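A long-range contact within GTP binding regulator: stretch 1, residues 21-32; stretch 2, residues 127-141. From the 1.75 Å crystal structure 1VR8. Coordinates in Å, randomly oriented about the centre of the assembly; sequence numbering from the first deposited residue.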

# COMPACT_ATOMS: atom_id res chain seq x y z
N THR A 21 4.99 12.27 2.84
CA THR A 21 4.61 12.86 1.56
C THR A 21 3.99 11.81 0.65
O THR A 21 3.05 12.10 -0.08
CB THR A 21 5.81 13.59 0.89
OG1 THR A 21 6.42 14.45 1.86
CG2 THR A 21 5.29 14.45 -0.24
N ALA A 22 4.43 10.56 0.76
CA ALA A 22 3.84 9.46 0.02
C ALA A 22 2.33 9.28 0.32
O ALA A 22 1.58 8.85 -0.53
CB ALA A 22 4.55 8.20 0.30
N ILE A 23 1.90 9.63 1.53
CA ILE A 23 0.47 9.64 1.85
C ILE A 23 -0.21 10.91 1.33
O ILE A 23 -1.25 10.87 0.63
CB ILE A 23 0.28 9.55 3.38
CG1 ILE A 23 0.76 8.18 3.89
CG2 ILE A 23 -1.16 9.80 3.77
CD1 ILE A 23 0.91 8.09 5.34
N PHE A 24 0.37 12.05 1.69
CA PHE A 24 -0.30 13.32 1.43
C PHE A 24 -0.44 13.63 -0.04
O PHE A 24 -1.41 14.26 -0.46
CB PHE A 24 0.43 14.46 2.14
CG PHE A 24 0.45 14.34 3.65
CD1 PHE A 24 -0.71 14.19 4.36
CD2 PHE A 24 1.65 14.43 4.35
CE1 PHE A 24 -0.71 14.07 5.75
CE2 PHE A 24 1.67 14.32 5.77
CZ PHE A 24 0.48 14.13 6.45
N VAL A 25 0.49 13.14 -0.87
CA VAL A 25 0.41 13.39 -2.30
C VAL A 25 -0.78 12.67 -2.98
O VAL A 25 -1.17 12.99 -4.10
CB VAL A 25 1.77 12.99 -2.96
CG1 VAL A 25 1.89 11.52 -3.06
CG2 VAL A 25 1.96 13.67 -4.28
N LEU A 26 -1.38 11.71 -2.28
CA LEU A 26 -2.50 10.95 -2.85
C LEU A 26 -3.85 11.65 -2.73
O LEU A 26 -4.83 11.22 -3.33
CB LEU A 26 -2.60 9.59 -2.18
CG LEU A 26 -1.36 8.75 -2.35
CD1 LEU A 26 -1.49 7.51 -1.50
CD2 LEU A 26 -1.17 8.41 -3.82
N GLU A 27 -3.93 12.70 -1.92
CA GLU A 27 -5.19 13.35 -1.69
C GLU A 27 -5.67 14.07 -2.97
O GLU A 27 -4.87 14.66 -3.71
CB GLU A 27 -5.09 14.27 -0.43
CG GLU A 27 -6.39 14.82 -0.01
CD GLU A 27 -6.36 15.45 1.36
OE1 GLU A 27 -5.27 15.96 1.79
OE2 GLU A 27 -7.45 15.49 1.95
N THR A 28 -6.96 13.99 -3.28
CA THR A 28 -7.57 14.80 -4.32
C THR A 28 -8.95 15.18 -3.80
O THR A 28 -9.33 14.77 -2.70
CB THR A 28 -7.76 14.05 -5.66
OG1 THR A 28 -8.78 13.07 -5.51
CG2 THR A 28 -6.49 13.37 -6.15
N ARG A 29 -9.72 15.90 -4.60
CA ARG A 29 -11.09 16.19 -4.19
C ARG A 29 -11.94 14.92 -4.07
O ARG A 29 -12.93 14.93 -3.36
CB ARG A 29 -11.74 17.20 -5.15
CG ARG A 29 -12.24 16.61 -6.46
N ASP A 30 -11.56 13.84 -4.74
CA ASP A 30 -12.31 12.56 -4.70
C ASP A 30 -11.74 11.55 -3.69
O ASP A 30 -12.29 10.45 -3.51
CB ASP A 30 -12.20 11.85 -6.05
CG ASP A 30 -12.68 12.71 -7.22
OD1 ASP A 30 -13.80 13.23 -7.13
OD2 ASP A 30 -11.91 12.87 -8.20
N TYR A 31 -10.58 11.85 -3.12
CA TYR A 31 -9.88 10.95 -2.19
C TYR A 31 -9.44 11.86 -1.03
O TYR A 31 -8.36 12.43 -1.09
CB TYR A 31 -8.65 10.33 -2.82
CG TYR A 31 -8.96 9.39 -3.97
CD1 TYR A 31 -9.66 8.25 -3.75
CD2 TYR A 31 -8.59 9.70 -5.28
CE1 TYR A 31 -9.99 7.39 -4.77
CE2 TYR A 31 -8.96 8.84 -6.35
CZ TYR A 31 -9.64 7.68 -6.06
OH TYR A 31 -10.03 6.77 -7.01
N ARG A 32 -10.30 12.03 -0.03
CA ARG A 32 -10.06 13.03 1.00
C ARG A 32 -9.45 12.35 2.20
O ARG A 32 -10.01 11.38 2.70
CB ARG A 32 -11.36 13.70 1.41
CG ARG A 32 -12.05 14.50 0.29
CD ARG A 32 -11.07 15.48 -0.37
NE ARG A 32 -10.50 16.45 0.57
CZ ARG A 32 -9.40 17.18 0.35
NH1 ARG A 32 -8.70 17.08 -0.78
NH2 ARG A 32 -8.98 18.04 1.29
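Stretch 2, residues 127-141: EEFVKHVYRVYEEMK

Stretch 2 is helical from its first residue through most of its length, whereas stretch 1 continues an earlier helix, then passes through two type I turns, F24 to E27 and T28 to Y31. The register runs antiparallel: A22 lies nearest Y137, L26 nearest V133 and Y31 nearest F129, with CA atoms 8.5, 6.6 and 8.2 Å apart. The backbones come closest near L26; two aromatic side chains span the wider gap at Y31, and Y137 that at A22.

Two hydrogen bonds accompany this register, each from an aromatic side chain of the helix to a backbone carbonyl of stretch 1. Y137 OH donates to A22 O at 2.7 Å, and H132 NE2 to L26 O at 2.8 Å with a nearly straight N-H...O angle of 160°. Where a helix gives way to turns, carbonyls can be satisfied by side chains from a distant segment.

Apolar packing centres on L26, in the m,t rotamer, whose CA-to-CB bond points sideways but whose end comes nearer the helix. Its CD1 lies 4.0 Å from V133 CG2 and 4.4 Å from F129 CZ, and its CD2 reaches V136 CB at 3.9 Å and Y137 CE1 at 4.0 Å; both methyls approach V133 and Y137. One leucine therefore touches residues spread over two helical turns. V25 extends the patch, its CG1 meeting CE of selenomethionine M140 at 3.8 Å and V136 CG1 at 4.1 Å.

The aromatic group closes the other end. Y31 points toward the helix and forms an offset stack with H132, centroids 4.3 Å apart and planes at 23°. F129, one helical turn earlier, turns its edge toward the face of Y31, with F129 CD1 3.5 Å from Y31 CD1. H132 thus combines two roles: its ring edge meets a carbonyl while a face receives the tyrosine.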

# COMPACT_ATOMS: atom_id res chain seq x y z
N GLU A 127 -9.88 -1.47 -5.52
CA GLU A 127 -9.18 -1.54 -6.83
C GLU A 127 -9.01 -0.13 -7.47
O GLU A 127 -7.96 0.22 -8.02
CB GLU A 127 -9.88 -2.51 -7.76
CG GLU A 127 -9.71 -3.98 -7.31
N GLU A 128 -10.05 0.68 -7.34
CA GLU A 128 -10.05 2.06 -7.86
C GLU A 128 -9.00 2.91 -7.15
O GLU A 128 -8.27 3.67 -7.77
CB GLU A 128 -11.44 2.65 -7.71
CG GLU A 128 -12.52 2.00 -8.63
CD GLU A 128 -13.15 0.70 -8.08
OE1 GLU A 128 -12.82 0.20 -6.97
OE2 GLU A 128 -14.01 0.15 -8.82
N PHE A 129 -8.93 2.78 -5.83
CA PHE A 129 -7.92 3.50 -5.06
C PHE A 129 -6.51 3.03 -5.41
O PHE A 129 -5.60 3.84 -5.59
CB PHE A 129 -8.16 3.36 -3.56
CG PHE A 129 -7.29 4.26 -2.76
CD1 PHE A 129 -7.58 5.61 -2.67
CD2 PHE A 129 -6.16 3.79 -2.17
CE1 PHE A 129 -6.72 6.48 -1.98
CE2 PHE A 129 -5.32 4.64 -1.44
CZ PHE A 129 -5.62 5.98 -1.35
N VAL A 130 -6.32 1.72 -5.54
CA VAL A 130 -4.99 1.19 -5.90
C VAL A 130 -4.56 1.77 -7.24
O VAL A 130 -3.42 2.23 -7.37
CB VAL A 130 -4.98 -0.35 -5.97
CG1 VAL A 130 -3.69 -0.86 -6.56
CG2 VAL A 130 -5.12 -0.92 -4.55
N LYS A 131 -5.46 1.81 -8.21
CA LYS A 131 -5.15 2.36 -9.53
C LYS A 131 -4.76 3.84 -9.44
O LYS A 131 -3.84 4.30 -10.11
CB LYS A 131 -6.33 2.19 -10.49
CG LYS A 131 -5.98 2.40 -11.94
CD LYS A 131 -4.74 1.58 -12.37
CE LYS A 131 -4.67 1.40 -13.91
NZ LYS A 131 -3.45 0.66 -14.40
N HIS A 132 -5.47 4.57 -8.59
CA HIS A 132 -5.09 5.97 -8.28
C HIS A 132 -3.65 6.05 -7.74
O HIS A 132 -2.84 6.85 -8.21
CB HIS A 132 -6.08 6.59 -7.30
CG HIS A 132 -5.65 7.94 -6.79
ND1 HIS A 132 -5.53 9.05 -7.60
CD2 HIS A 132 -5.32 8.35 -5.54
CE1 HIS A 132 -5.13 10.08 -6.87
NE2 HIS A 132 -5.01 9.69 -5.62
N VAL A 133 -3.34 5.25 -6.73
CA VAL A 133 -2.02 5.22 -6.14
C VAL A 133 -0.97 4.90 -7.22
O VAL A 133 0.06 5.58 -7.34
CB VAL A 133 -1.92 4.20 -5.00
CG1 VAL A 133 -0.51 4.09 -4.52
CG2 VAL A 133 -2.87 4.55 -3.83
N TYR A 134 -1.23 3.87 -8.02
CA TYR A 134 -0.35 3.55 -9.15
C TYR A 134 -0.08 4.75 -10.07
O TYR A 134 1.06 5.03 -10.46
CB TYR A 134 -1.01 2.44 -9.99
CG TYR A 134 -0.97 1.04 -9.42
CD1 TYR A 134 -0.44 0.74 -8.17
CD2 TYR A 134 -1.51 -0.00 -10.17
CE1 TYR A 134 -0.41 -0.59 -7.71
CE2 TYR A 134 -1.49 -1.30 -9.71
CZ TYR A 134 -0.95 -1.59 -8.50
OH TYR A 134 -0.97 -2.90 -8.11
N ARG A 135 -1.14 5.42 -10.48
CA ARG A 135 -1.06 6.55 -11.38
C ARG A 135 -0.27 7.73 -10.78
O ARG A 135 0.55 8.36 -11.48
CB ARG A 135 -2.45 6.95 -11.82
CG ARG A 135 -2.99 5.90 -12.80
CD ARG A 135 -4.41 6.11 -13.16
NE ARG A 135 -4.78 5.24 -14.27
CZ ARG A 135 -6.03 4.97 -14.61
NH1 ARG A 135 -7.05 5.45 -13.89
NH2 ARG A 135 -6.28 4.20 -15.65
N VAL A 136 -0.47 8.01 -9.49
CA VAL A 136 0.26 9.14 -8.88
C VAL A 136 1.76 8.81 -8.79
O VAL A 136 2.61 9.60 -9.19
CB VAL A 136 -0.32 9.47 -7.50
CG1 VAL A 136 0.53 10.49 -6.78
CG2 VAL A 136 -1.75 9.95 -7.65
N TYR A 137 2.07 7.61 -8.31
CA TYR A 137 3.47 7.22 -8.15
C TYR A 137 4.17 7.02 -9.49
O TYR A 137 5.34 7.32 -9.63
CB TYR A 137 3.60 5.98 -7.27
CG TYR A 137 3.17 6.16 -5.81
CD1 TYR A 137 3.08 7.43 -5.20
CD2 TYR A 137 2.90 5.04 -5.03
CE1 TYR A 137 2.70 7.55 -3.85
CE2 TYR A 137 2.56 5.16 -3.69
CZ TYR A 137 2.44 6.42 -3.12
OH TYR A 137 2.09 6.54 -1.80
N GLU A 138 3.45 6.51 -10.48
CA GLU A 138 4.06 6.26 -11.79
C GLU A 138 4.62 7.54 -12.42
O GLU A 138 5.60 7.50 -13.18
CB GLU A 138 3.03 5.61 -12.72
CG GLU A 138 3.52 5.34 -14.13
CD GLU A 138 4.44 4.15 -14.25
OE1 GLU A 138 4.67 3.47 -13.23
OE2 GLU A 138 4.95 3.91 -15.36
N GLU A 139 3.99 8.69 -12.13
CA GLU A 139 4.46 9.95 -12.70
C GLU A 139 5.81 10.40 -12.13
O GLU A 139 6.49 11.24 -12.73
CB GLU A 139 3.44 11.05 -12.46
CG GLU A 139 2.16 10.91 -13.27
N MSE A 140 6.18 9.88 -10.97
CA MSE A 140 7.39 10.30 -10.29
C MSE A 140 8.59 9.65 -10.96
O MSE A 140 8.49 8.54 -11.46
CB MSE A 140 7.31 9.93 -8.81
CG MSE A 140 6.11 10.51 -8.14
SE MSE A 140 6.11 10.03 -6.24
CE MSE A 140 4.44 10.91 -5.78
N LYS A 141 9.71 10.37 -10.99
CA LYS A 141 10.94 9.81 -11.50
C LYS A 141 11.69 9.08 -10.37
O LYS A 141 11.99 9.65 -9.30
CB LYS A 141 11.81 10.89 -12.14
CG LYS A 141 13.05 10.35 -12.85
CD LYS A 141 13.87 11.47 -13.49